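Local coordinates for ABC transporter substrate-binding protein (Streptococcus pneumoniae, PDB 4OHN) that binds histidine between its two lobes and probably delivers amino acids to an ABC uptake transporter in the bacterial membrane, at residues K18-G23 and Y55-N60; A41-D46 and Q237-K242; T49-K54 and S228-D233; Q106-K111 and F199-E204. All coordinates share one frame; numbering follows the deposited sequence. Where two conformers were deposited one is given.

Contact 1 (K18-G23 and Y55-N60)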
loop_
_atom_site.group_PDB
_atom_site.type_symbol
_atom_site.label_atom_id
_atom_site.label_comp_id
_atom_site.label_asym_id
_atom_site.label_seq_id
_atom_site.Cartn_x
_atom_site.Cartn_y
_atom_site.Cartn_z
ATOM N N LYS A 18 -5.912 -9.474 -24.025
ATOM C CA LYS A 18 -6.247 -8.081 -23.712
ATOM C C LYS A 18 -6.750 -7.917 -22.287
ATOM O O LYS A 18 -7.641 -7.115 -22.018
ATOM C CB LYS A 18 -7.275 -7.550 -24.708
ATOM C CG LYS A 18 -6.781 -7.600 -26.148
ATOM C CD LYS A 18 -7.907 -7.288 -27.110
ATOM C CE LYS A 18 -7.441 -7.372 -28.556
ATOM N NZ LYS A 18 -6.390 -6.360 -28.860
ATOM N N SER A 19 -6.145 -8.664 -21.375
ATOM C CA SER A 19 -6.598 -8.697 -19.994
ATOM C C SER A 19 -5.466 -9.061 -19.056
ATOM O O SER A 19 -4.604 -9.879 -19.399
ATOM C CB SER A 19 -7.711 -9.724 -19.847
ATOM O OG SER A 19 -8.210 -9.731 -18.531
ATOM N N ILE A 20 -5.474 -8.457 -17.873
ATOM C CA ILE A 20 -4.552 -8.821 -16.815
ATOM C C ILE A 20 -5.318 -8.693 -15.498
ATOM O O ILE A 20 -6.166 -7.795 -15.367
ATOM C CB ILE A 20 -3.271 -7.948 -16.848
ATOM C CG1 ILE A 20 -2.226 -8.535 -15.915
ATOM C CG2 ILE A 20 -3.606 -6.492 -16.535
ATOM C CD1 ILE A 20 -0.827 -8.035 -16.152
ATOM N N THR A 21 -5.022 -9.567 -14.539
ATOM C CA THR A 21 -5.702 -9.539 -13.247
ATOM C C THR A 21 -4.797 -8.930 -12.191
ATOM O O THR A 21 -3.653 -9.344 -12.012
ATOM C CB THR A 21 -6.163 -10.939 -12.838
ATOM O OG1 THR A 21 -7.102 -11.397 -13.806
ATOM C CG2 THR A 21 -6.807 -10.947 -11.457
ATOM N N ILE A 22 -5.319 -7.930 -11.493
ATOM C CA ILE A 22 -4.556 -7.205 -10.497
ATOM C C ILE A 22 -5.231 -7.321 -9.136
ATOM O O ILE A 22 -6.407 -7.007 -8.988
ATOM C CB ILE A 22 -4.388 -5.733 -10.899
ATOM C CG1 ILE A 22 -3.740 -5.648 -12.295
ATOM C CG2 ILE A 22 -3.562 -4.994 -9.859
ATOM C CD1 ILE A 22 -3.375 -4.229 -12.716
ATOM N N GLY A 23 -4.457 -7.767 -8.160
ATOM C CA GLY A 23 -4.950 -7.930 -6.813
ATOM C C GLY A 23 -4.656 -6.722 -5.941
ATOM O O GLY A 23 -3.645 -6.052 -6.083
ATOM N N TYR A 55 -1.385 -0.520 -24.022
ATOM C CA TYR A 55 -1.244 -1.808 -24.702
ATOM C C TYR A 55 -2.583 -2.407 -25.117
ATOM O O TYR A 55 -2.643 -3.549 -25.578
ATOM C CB TYR A 55 -0.499 -2.805 -23.780
ATOM C CG TYR A 55 0.821 -2.248 -23.305
ATOM C CD1 TYR A 55 1.876 -2.098 -24.185
ATOM C CD2 TYR A 55 0.995 -1.834 -21.995
ATOM C CE1 TYR A 55 3.083 -1.555 -23.773
ATOM C CE2 TYR A 55 2.188 -1.287 -21.560
ATOM C CZ TYR A 55 3.233 -1.150 -22.461
ATOM O OH TYR A 55 4.445 -0.615 -22.098
ATOM N N GLY A 56 -3.656 -1.648 -24.937
ATOM C CA GLY A 56 -4.985 -2.124 -25.262
ATOM C C GLY A 56 -5.502 -3.205 -24.327
ATOM O O GLY A 56 -6.398 -3.962 -24.686
ATOM N N ILE A 57 -4.948 -3.261 -23.116
ATOM C CA ILE A 57 -5.283 -4.271 -22.117
ATOM C C ILE A 57 -6.230 -3.693 -21.070
ATOM O O ILE A 57 -6.002 -2.595 -20.566
ATOM C CB ILE A 57 -3.983 -4.793 -21.449
ATOM C CG1 ILE A 57 -3.197 -5.634 -22.460
ATOM C CG2 ILE A 57 -4.284 -5.593 -20.198
ATOM C CD1 ILE A 57 -1.774 -6.010 -22.019
ATOM N N THR A 58 -7.289 -4.442 -20.775
ATOM C CA THR A 58 -8.267 -4.100 -19.749
ATOM C C THR A 58 -7.873 -4.802 -18.448
ATOM O O THR A 58 -7.512 -5.979 -18.448
ATOM C CB THR A 58 -9.664 -4.573 -20.170
ATOM O OG1 THR A 58 -10.067 -3.854 -21.347
ATOM C CG2 THR A 58 -10.693 -4.345 -19.093
ATOM N N VAL A 59 -7.939 -4.077 -17.338
ATOM C CA VAL A 59 -7.635 -4.657 -16.039
ATOM C C VAL A 59 -8.867 -5.316 -15.442
ATOM O O VAL A 59 -9.959 -4.744 -15.417
ATOM C CB VAL A 59 -7.120 -3.593 -15.045
ATOM C CG1 VAL A 59 -6.854 -4.207 -13.676
ATOM C CG2 VAL A 59 -5.848 -2.926 -15.598
ATOM N N ASN A 60 -8.663 -6.540 -14.975
ATOM C CA ASN A 60 -9.600 -7.246 -14.115
ATOM C C ASN A 60 -9.156 -7.063 -12.673
ATOM O O ASN A 60 -8.170 -7.655 -12.250
ATOM C CB ASN A 60 -9.636 -8.729 -14.487
ATOM C CG ASN A 60 -10.492 -9.535 -13.556
ATOM O OD1 ASN A 60 -11.607 -9.134 -13.213
ATOM N ND2 ASN A 60 -9.979 -10.671 -13.122
HETATM O O HOH W 1 -7.308 -3.848 -27.419
HETATM O O HOH W 2 -10.022 -7.722 -18.202
#
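T21 and N60 stand side by side on one face of a parallel strand pair, their side chains pointing the same way, and show how a side-chain bond can reinforce a ladder of backbone bonds. CG of N60 is anti to its backbone N (chi1 175°), which sets the carboxamide alongside T21; ND2 donates to T21 OG1 at 3.0 Å, almost straight, with the oxygen in the amide plane. The threonine methyl flanks the same nitrogen, CG2 of T21 lying 3.6 Å from ND2 of N60. S19 and T58 share this face, where a water joins S19 OG to T58 O.

I20 and V59 turn to the opposite face. CG2 of I20 meets CG2 of I57 at 3.8 Å as the two isoleucines cross at a slant, and further along CD1 of I22 packs against CG1 of V59 at 3.6 Å. F52 of helix 43-53 covers these apolar side chains. That helix lies in the connection between the two parallel strands, a beta-alpha-beta crossover that also carries three short strands (27-28, 32-34 and 40-41), as expected of an alpha/beta lobe in a solute-binding protein.

Between the faces the backbone bonds alternate: T58 N to K18 O, I20 N to T58 O at a longer 3.3 Å, N60 N to I20 O at 2.8 Å, then I22 N to N60 O. K18 and G56, at the start of the pair, are exposed; both have positive phi and each is the C-prime residue of a Schellman motif ending a helix. A water accepts from K18 NZ at 3.0 Å while donating to G56 O at 2.9 Å.

Contact 2 (A41-D46 and Q237-K242)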
loop_
_atom_site.group_PDB
_atom_site.type_symbol
_atom_site.label_atom_id
_atom_site.label_comp_id
_atom_site.label_asym_id
_atom_site.label_seq_id
_atom_site.Cartn_x
_atom_site.Cartn_y
_atom_site.Cartn_z
ATOM N N ALA A 41 -11.941 2.630 -6.898
ATOM C CA ALA A 41 -11.291 3.878 -7.307
ATOM C C ALA A 41 -9.983 4.043 -6.564
ATOM O O ALA A 41 -9.736 3.379 -5.557
ATOM C CB ALA A 41 -12.179 5.079 -7.036
ATOM N N GLY A 42 -9.150 4.942 -7.058
ATOM C CA GLY A 42 -7.939 5.310 -6.377
ATOM C C GLY A 42 -6.799 5.620 -7.316
ATOM O O GLY A 42 -6.886 5.457 -8.533
ATOM N N PHE A 43 -5.711 6.086 -6.735
ATOM C CA PHE A 43 -4.509 6.404 -7.490
ATOM C C PHE A 43 -4.012 5.233 -8.318
ATOM O O PHE A 43 -3.709 5.386 -9.507
ATOM C CB PHE A 43 -3.410 6.919 -6.547
ATOM C CG PHE A 43 -2.131 7.276 -7.245
ATOM C CD1 PHE A 43 -1.890 8.571 -7.615
ATOM C CD2 PHE A 43 -1.169 6.315 -7.519
ATOM C CE1 PHE A 43 -0.705 8.913 -8.275
ATOM C CE2 PHE A 43 0.002 6.646 -8.182
ATOM C CZ PHE A 43 0.235 7.947 -8.531
ATOM N N ASP A 44 -3.905 4.064 -7.702
ATOM C CA ASP A 44 -3.440 2.892 -8.424
ATOM C C ASP A 44 -4.457 2.396 -9.432
ATOM O O ASP A 44 -4.077 1.865 -10.471
ATOM C CB ASP A 44 -3.089 1.752 -7.468
ATOM C CG ASP A 44 -1.769 1.963 -6.746
ATOM O OD1 ASP A 44 -0.874 2.691 -7.247
ATOM O OD2 ASP A 44 -1.634 1.362 -5.649
ATOM N N ILE A 45 -5.749 2.519 -9.134
ATOM C CA ILE A 45 -6.764 2.152 -10.110
ATOM C C ILE A 45 -6.553 2.996 -11.371
ATOM O O ILE A 45 -6.490 2.468 -12.492
ATOM C CB ILE A 45 -8.201 2.345 -9.571
ATOM C CG1 ILE A 45 -8.419 1.615 -8.241
ATOM C CG2 ILE A 45 -9.208 1.881 -10.613
ATOM C CD1 ILE A 45 -8.179 0.113 -8.294
ATOM N N ASP A 46 -6.409 4.300 -11.193
ATOM C CA ASP A 46 -6.205 5.197 -12.321
ATOM C C ASP A 46 -4.868 4.939 -13.030
ATOM O O ASP A 46 -4.810 4.907 -14.268
ATOM C CB ASP A 46 -6.271 6.657 -11.831
ATOM C CG ASP A 46 -7.687 7.102 -11.445
ATOM O OD1 ASP A 46 -8.676 6.392 -11.726
ATOM O OD2 ASP A 46 -7.785 8.199 -10.860
ATOM N N GLN A 237 0.815 13.264 -13.631
ATOM C CA GLN A 237 0.578 14.471 -12.863
ATOM C C GLN A 237 -0.898 14.699 -12.574
ATOM O O GLN A 237 -1.263 15.110 -11.465
ATOM C CB GLN A 237 1.152 15.690 -13.591
ATOM C CG GLN A 237 2.660 15.749 -13.553
ATOM C CD GLN A 237 3.209 15.541 -12.166
ATOM O OE1 GLN A 237 2.758 16.162 -11.205
ATOM N NE2 GLN A 237 4.164 14.638 -12.045
ATOM N N GLU A 238 -1.744 14.442 -13.562
ATOM C CA GLU A 238 -3.184 14.576 -13.378
ATOM C C GLU A 238 -3.667 13.636 -12.268
ATOM O O GLU A 238 -4.419 14.045 -11.385
ATOM C CB GLU A 238 -3.884 14.263 -14.693
ATOM C CG GLU A 238 -5.405 14.207 -14.648
ATOM C CD GLU A 238 -5.987 13.634 -15.931
ATOM O OE1 GLU A 238 -5.314 13.714 -16.982
ATOM O OE2 GLU A 238 -7.111 13.099 -15.888
ATOM N N ILE A 239 -3.260 12.374 -12.315
ATOM C CA ILE A 239 -3.688 11.388 -11.318
ATOM C C ILE A 239 -3.157 11.770 -9.929
ATOM O O ILE A 239 -3.875 11.692 -8.924
ATOM C CB ILE A 239 -3.229 9.982 -11.724
ATOM C CG1 ILE A 239 -3.903 9.551 -13.038
ATOM C CG2 ILE A 239 -3.555 8.983 -10.639
ATOM C CD1 ILE A 239 -3.286 8.304 -13.660
ATOM N N SER A 240 -1.912 12.226 -9.883
ATOM C CA SER A 240 -1.289 12.626 -8.633
ATOM C C SER A 240 -2.025 13.798 -7.981
ATOM O O SER A 240 -2.289 13.804 -6.770
ATOM C CB SER A 240 0.191 12.940 -8.899
ATOM O OG SER A 240 0.897 13.218 -7.707
ATOM N N GLN A 241 -2.378 14.793 -8.788
ATOM C CA GLN A 241 -3.083 15.959 -8.273
ATOM C C GLN A 241 -4.463 15.574 -7.779
ATOM O O GLN A 241 -4.936 16.092 -6.761
ATOM C CB GLN A 241 -3.207 17.043 -9.345
ATOM C CG GLN A 241 -1.909 17.791 -9.633
ATOM C CD GLN A 241 -1.417 18.598 -8.443
ATOM O OE1 GLN A 241 -2.211 19.114 -7.655
ATOM N NE2 GLN A 241 -0.102 18.704 -8.305
ATOM N N LYS A 242 -5.105 14.662 -8.499
ATOM C CA LYS A 242 -6.452 14.227 -8.165
ATOM C C LYS A 242 -6.487 13.606 -6.775
ATOM O O LYS A 242 -7.376 13.914 -5.984
ATOM C CB LYS A 242 -6.947 13.233 -9.215
ATOM C CG LYS A 242 -8.275 12.575 -8.902
ATOM C CD LYS A 242 -8.679 11.633 -10.013
ATOM C CE LYS A 242 -9.896 10.810 -9.639
ATOM N NZ LYS A 242 -10.179 9.803 -10.700
#
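The CA atoms that come nearest across the contact are those of F43 and I239, 6.3 Å apart, where the first turn of helix 43-53 meets the middle of helix 235-244. This is helix-to-helix packing within one lobe of the solute-binding fold: G42 is the N-cap, and D46 N bonding back to G42 O closes the first turn.

I239 provides the wedge. Its CG2 branch enters between two residues of the other helix, touching CD1 of F43 at 3.5 Å and CB of D46 at 3.8 Å, while CD1 of I239 runs on to the backbone carbonyl of D46. The F43 side chain crosses that of I239 at about a right angle. With CG of F43 anti to the backbone N (chi1 -180°), the ring extends to helix 235-244 and presents its edge to S240, CE1 lying 3.8 Å from S240 CA. The aromatic ring of F244 also meets F43, their planes inclined at about 55°. S240 turns its hydroxyl to a different task, bonding to E246 O and V248 N in the C-terminal tail.

A charged pair closes the partly exposed side. K242, extended through to its tip, crosses D46 at about a right angle and forms a salt bridge. D46 OD2 is thus gripped by two donors, NE1 of W243 and the ammonium of K242, whose NZ comes in on the syn side at 2.9 Å, 16° out of the carboxylate plane.

Contact 3 (T49-K54 and S228-D233)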
loop_
_atom_site.group_PDB
_atom_site.type_symbol
_atom_site.label_atom_id
_atom_site.label_comp_id
_atom_site.label_asym_id
_atom_site.label_seq_id
_atom_site.Cartn_x
_atom_site.Cartn_y
_atom_site.Cartn_z
ATOM N N THR A 49 -4.835 1.504 -14.877
ATOM C CA THR A 49 -5.712 1.621 -16.050
ATOM C C THR A 49 -4.967 2.335 -17.182
ATOM O O THR A 49 -4.967 1.883 -18.337
ATOM C CB THR A 49 -7.028 2.351 -15.704
ATOM O OG1 THR A 49 -7.730 1.597 -14.718
ATOM C CG2 THR A 49 -7.913 2.520 -16.898
ATOM N N ALA A 50 -4.312 3.444 -16.857
ATOM C CA ALA A 50 -3.576 4.222 -17.852
ATOM C C ALA A 50 -2.371 3.457 -18.401
ATOM O O ALA A 50 -2.064 3.542 -19.587
ATOM C CB ALA A 50 -3.130 5.547 -17.255
ATOM N N VAL A 51 -1.688 2.701 -17.552
ATOM C CA VAL A 51 -0.575 1.867 -18.021
ATOM C C VAL A 51 -1.055 0.839 -19.034
ATOM O O VAL A 51 -0.499 0.707 -20.126
ATOM C CB VAL A 51 0.126 1.164 -16.828
ATOM C CG1 VAL A 51 0.938 -0.065 -17.278
ATOM C CG2 VAL A 51 0.998 2.174 -16.068
ATOM N N PHE A 52 -2.101 0.099 -18.679
ATOM C CA PHE A 52 -2.530 -0.986 -19.546
ATOM C C PHE A 52 -3.276 -0.495 -20.782
ATOM O O PHE A 52 -3.260 -1.166 -21.810
ATOM C CB PHE A 52 -3.209 -2.079 -18.721
ATOM C CG PHE A 52 -2.199 -2.853 -17.931
ATOM C CD1 PHE A 52 -1.269 -3.657 -18.594
ATOM C CD2 PHE A 52 -2.105 -2.713 -16.567
ATOM C CE1 PHE A 52 -0.284 -4.338 -17.879
ATOM C CE2 PHE A 52 -1.124 -3.361 -15.863
ATOM C CZ PHE A 52 -0.206 -4.166 -16.505
ATOM N N GLU A 53 -3.835 0.709 -20.720
ATOM C CA GLU A 53 -4.397 1.375 -21.893
ATOM C C GLU A 53 -3.363 1.518 -23.007
ATOM O O GLU A 53 -3.716 1.463 -24.186
ATOM C CB GLU A 53 -4.916 2.769 -21.498
ATOM C CG GLU A 53 -5.709 3.517 -22.552
ATOM C CD GLU A 53 -4.878 4.278 -23.603
ATOM O OE1 GLU A 53 -3.673 4.596 -23.420
ATOM O OE2 GLU A 53 -5.477 4.599 -24.646
ATOM N N LYS A 54 -2.099 1.724 -22.648
ATOM C CA LYS A 54 -1.045 1.883 -23.653
ATOM C C LYS A 54 -0.909 0.626 -24.519
ATOM O O LYS A 54 -0.364 0.703 -25.621
ATOM C CB LYS A 54 0.325 2.186 -23.011
ATOM C CG LYS A 54 0.462 3.496 -22.211
ATOM C CD LYS A 54 0.445 4.752 -23.073
ATOM C CE LYS A 54 0.606 6.013 -22.227
ATOM N NZ LYS A 54 0.717 7.247 -23.047
ATOM N N SER A 228 7.222 5.755 -18.219
ATOM C CA SER A 228 7.966 6.807 -18.924
ATOM C C SER A 228 7.061 7.695 -19.772
ATOM O O SER A 228 7.243 8.919 -19.803
ATOM C CB SER A 228 9.060 6.205 -19.802
ATOM O OG SER A 228 10.017 5.527 -19.013
ATOM N N SER A 229 6.071 7.110 -20.433
ATOM C CA SER A 229 5.118 7.886 -21.225
ATOM C C SER A 229 4.247 8.727 -20.313
ATOM O O SER A 229 4.018 9.889 -20.598
ATOM C CB SER A 229 4.195 6.957 -22.065
ATOM O OG SER A 229 4.752 6.595 -23.310
ATOM N N LEU A 230 3.745 8.125 -19.230
ATOM C CA LEU A 230 2.771 8.798 -18.377
ATOM C C LEU A 230 3.386 9.983 -17.643
ATOM O O LEU A 230 2.682 10.946 -17.347
ATOM C CB LEU A 230 2.134 7.813 -17.389
ATOM C CG LEU A 230 1.337 6.693 -18.067
ATOM C CD1 LEU A 230 0.943 5.634 -17.073
ATOM C CD2 LEU A 230 0.107 7.221 -18.719
ATOM N N TYR A 231 4.685 9.946 -17.393
ATOM C CA TYR A 231 5.360 11.079 -16.765
ATOM C C TYR A 231 5.392 12.313 -17.657
ATOM O O TYR A 231 5.414 13.442 -17.181
ATOM C CB TYR A 231 6.800 10.722 -16.365
ATOM C CG TYR A 231 6.902 9.766 -15.197
ATOM C CD1 TYR A 231 6.091 9.910 -14.083
ATOM C CD2 TYR A 231 7.812 8.725 -15.204
ATOM C CE1 TYR A 231 6.180 9.046 -13.003
ATOM C CE2 TYR A 231 7.897 7.841 -14.128
ATOM C CZ TYR A 231 7.080 8.019 -13.038
ATOM O OH TYR A 231 7.147 7.169 -11.946
ATOM N N LYS A 232 5.463 12.120 -18.959
ATOM C CA LYS A 232 5.563 13.249 -19.873
ATOM C C LYS A 232 4.280 13.594 -20.586
ATOM O O LYS A 232 4.196 14.673 -21.143
ATOM C CB LYS A 232 6.685 13.041 -20.873
ATOM C CG LYS A 232 6.508 11.809 -21.749
ATOM C CD LYS A 232 7.649 11.681 -22.749
ATOM C CE LYS A 232 7.692 10.258 -23.295
ATOM N NZ LYS A 232 8.783 10.066 -24.294
ATOM N N ASP A 233 3.277 12.715 -20.585
ATOM C CA ASP A 233 2.040 13.037 -21.294
ATOM C C ASP A 233 0.989 13.756 -20.456
ATOM O O ASP A 233 -0.125 14.008 -20.935
ATOM C CB ASP A 233 1.439 11.813 -22.023
ATOM C CG ASP A 233 0.951 10.738 -21.099
ATOM O OD1 ASP A 233 0.754 10.975 -19.886
ATOM O OD2 ASP A 233 0.764 9.595 -21.604
#
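K54 NZ donates to OD2 of D233 at 2.8 Å, a salt bridge in which the two side chains reach tip to tip and the ammonium arrives nearly in line with the C-O bond. K54 was modelled in two conformers, and the bridge is described for one of them; its occupancy is therefore uncertain. D233 places its CG between the backbone N and the carbonyl carbon (chi1 67°), a rotation that brings OD2 to the lysine while OD1 accepts from K235 N in an Asx turn. One carboxylate therefore links the lysine with the turn leading into helix 235-244. The backbone beside it is also tied down: S229 O accepts from both D233 N, at 2.9 Å, and K232 N, at 3.1 Å.

Next to the salt bridge, L230 divides its two methyls between different neighbours. CD1 approaches CG2 of V51 at 3.6 Å, the valine and leucine crossing at about a right angle, whereas CD2 lies against CB of A50 at 3.9 Å and CE of K54 at 3.7 Å. The lysine's aliphatic end thus covers the leucine before its charge emerges, and CB of S229 lies 3.6 Å from K54 NZ. V51 also touches A226 and F227, continuing the apolar seam along helix 217-232.

An apolar interior closed by a charged pair at the rim joins two helices that both pack against strand 19-24, F52 touching I20 and I22 and L219 touching I20, as in the helical layer flanking the sheet of an alpha/beta lobe in family 3 solute-binding proteins.

Contact 4 (Q106-K111 and F199-E204)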
loop_
_atom_site.group_PDB
_atom_site.type_symbol
_atom_site.label_atom_id
_atom_site.label_comp_id
_atom_site.label_asym_id
_atom_site.label_seq_id
_atom_site.Cartn_x
_atom_site.Cartn_y
_atom_site.Cartn_z
ATOM N N GLN A 106 6.031 4.884 7.071
ATOM C CA GLN A 106 5.240 4.302 8.142
ATOM C C GLN A 106 5.156 5.302 9.286
ATOM O O GLN A 106 6.160 5.901 9.715
ATOM C CB GLN A 106 5.828 2.971 8.585
ATOM C CG GLN A 106 5.885 1.912 7.472
ATOM C CD GLN A 106 4.518 1.441 7.037
ATOM O OE1 GLN A 106 3.628 1.220 7.861
ATOM N NE2 GLN A 106 4.329 1.304 5.734
ATOM N N VAL A 107 3.948 5.540 9.742
ATOM C CA VAL A 107 3.702 6.489 10.827
ATOM C C VAL A 107 2.927 5.798 11.935
ATOM O O VAL A 107 2.300 4.746 11.750
ATOM C CB VAL A 107 2.894 7.733 10.361
ATOM C CG1 VAL A 107 3.743 8.627 9.427
ATOM C CG2 VAL A 107 1.604 7.354 9.698
ATOM N N LEU A 108 3.009 6.363 13.138
ATOM C CA LEU A 108 2.061 6.073 14.189
ATOM C C LEU A 108 0.934 7.070 14.168
ATOM O O LEU A 108 1.136 8.278 13.927
ATOM C CB LEU A 108 2.713 6.113 15.563
ATOM C CG LEU A 108 3.523 4.916 16.025
ATOM C CD1 LEU A 108 3.948 5.110 17.468
ATOM C CD2 LEU A 108 2.727 3.626 15.850
ATOM N N VAL A 109 -0.252 6.547 14.429
ATOM C CA VAL A 109 -1.447 7.365 14.629
ATOM C C VAL A 109 -1.958 7.107 16.053
ATOM O O VAL A 109 -2.137 5.957 16.457
ATOM C CB VAL A 109 -2.542 7.074 13.587
ATOM C CG1 VAL A 109 -3.776 7.936 13.827
ATOM C CG2 VAL A 109 -2.008 7.331 12.180
ATOM N N THR A 110 -2.180 8.187 16.812
ATOM C CA THR A 110 -2.710 8.109 18.173
ATOM C C THR A 110 -3.825 9.132 18.295
ATOM O O THR A 110 -3.874 10.113 17.541
ATOM C CB THR A 110 -1.638 8.422 19.234
ATOM O OG1 THR A 110 -1.192 9.777 19.050
ATOM C CG2 THR A 110 -0.457 7.462 19.123
ATOM N N LYS A 111 -4.741 8.940 19.234
ATOM C CA LYS A 111 -5.700 10.006 19.530
ATOM C C LYS A 111 -4.987 11.214 20.105
ATOM O O LYS A 111 -4.069 11.071 20.918
ATOM C CB LYS A 111 -6.713 9.553 20.567
ATOM C CG LYS A 111 -7.727 8.577 20.087
ATOM C CD LYS A 111 -8.775 8.374 21.172
ATOM C CE LYS A 111 -10.008 7.715 20.665
ATOM N NZ LYS A 111 -10.977 7.473 21.772
ATOM N N PHE A 199 2.571 10.722 13.075
ATOM C CA PHE A 199 3.983 11.063 13.131
ATOM C C PHE A 199 4.882 9.881 12.817
ATOM O O PHE A 199 4.575 8.738 13.135
ATOM C CB PHE A 199 4.348 11.656 14.506
ATOM C CG PHE A 199 3.954 10.780 15.665
ATOM C CD1 PHE A 199 2.664 10.831 16.190
ATOM C CD2 PHE A 199 4.868 9.915 16.246
ATOM C CE1 PHE A 199 2.285 10.019 17.241
ATOM C CE2 PHE A 199 4.485 9.105 17.302
ATOM C CZ PHE A 199 3.205 9.170 17.801
ATOM N N THR A 200 6.013 10.159 12.181
ATOM C CA THR A 200 6.994 9.110 11.915
ATOM C C THR A 200 7.737 8.772 13.204
ATOM O O THR A 200 7.775 9.529 14.154
ATOM C CB THR A 200 7.937 9.495 10.767
ATOM O OG1 THR A 200 8.544 10.743 11.078
ATOM C CG2 THR A 200 7.201 9.594 9.406
ATOM N N VAL A 201 8.346 7.584 13.210
ATOM C CA VAL A 201 8.990 7.030 14.389
ATOM C C VAL A 201 10.368 6.462 14.066
ATOM O O VAL A 201 10.920 5.640 14.798
ATOM C CB VAL A 201 8.110 5.955 15.064
ATOM C CG1 VAL A 201 6.844 6.593 15.668
ATOM C CG2 VAL A 201 7.767 4.844 14.106
ATOM N N GLY A 202 10.955 6.928 12.976
ATOM C CA GLY A 202 12.337 6.622 12.670
ATOM C C GLY A 202 12.541 5.378 11.834
ATOM O O GLY A 202 13.678 4.902 11.722
ATOM N N LEU A 203 11.481 4.833 11.248
ATOM C CA LEU A 203 11.638 3.756 10.274
ATOM C C LEU A 203 12.131 4.367 8.979
ATOM O O LEU A 203 11.943 5.550 8.729
ATOM C CB LEU A 203 10.323 3.019 10.080
ATOM C CG LEU A 203 9.830 2.331 11.343
ATOM C CD1 LEU A 203 8.410 1.859 11.184
ATOM C CD2 LEU A 203 10.754 1.166 11.730
ATOM N N GLU A 204 12.833 3.586 8.167
ATOM C CA GLU A 204 13.314 4.155 6.923
ATOM C C GLU A 204 12.161 4.312 5.941
ATOM O O GLU A 204 11.199 3.549 5.958
ATOM C CB GLU A 204 14.463 3.355 6.307
ATOM C CG GLU A 204 15.201 4.126 5.210
ATOM C CD GLU A 204 15.573 5.540 5.636
ATOM O OE1 GLU A 204 16.307 5.683 6.638
ATOM O OE2 GLU A 204 15.113 6.506 4.987
HETATM O O HOH W 3 8.594 6.079 10.832
#
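F199 takes a chi1 of 54°, with CG between its backbone N and carbonyl carbon, and this folds the ring back over L108 on the neighbouring strand. L108 CB then sits 4.1 Å from the ring centroid, 25° off the normal, in a CH-pi contact. The carbonyl oxygen of L108 also lies over a face of the ring, displaced toward the rim, whereas T110 meets the edge: its OG1 lies in the ring plane, 3.9 Å from CE1 of F199, and is hydrogen-bonded to I116 O.

L108 and F199 face each other as an antiparallel hydrogen-bonded pair, L108 N donating to F199 O at 2.8 Å and F199 N to L108 O at 3.0 Å. Strand 196-200 is thereby laid along strand 102-111, whose other partners include strand 175-179, in the sheet of the second lobe of this solute-binding fold. On the side of V107 the T200 methyl comes across, its CG2 3.6 Å from CG1 of V107.

Around V201 the two backbones are no longer bonded directly, and a water links them. It donates to Q106 O at 2.7 Å and accepts from V201 N at 2.8 Å and from the more distant L203 N. Beside this water CD1 of L203 packs on CB of Q106 at 3.8 Å. The Q106 side chain bends at chi2 and leads away from 199-204; its NE2 donates to OE1 of E206 and, weakly, to OD2 of D179, a residue of the histidine pocket.

How the contacts relate
Contacts 1, 2 and 3 build one lobe and contact 4 the other: centres of contacts 1 and 4 are about 35 Å apart, on opposite sides of the chain's centre. Helix 43-53 joins the first group. Its start enters contact 2 and its end contact 3, whose centres lie about 12 Å apart. F52, on the 49-54 segment, touches contact 1, and its carbonyl probably accepts from I57 N. The bound histidine lies between the lobes. The side chain of Q106 in contact 4 is about 5 Å from this histidine, whereas the side chains of I22 in contact 1 and F43 in contact 2 are about 11 Å and 12 Å from it.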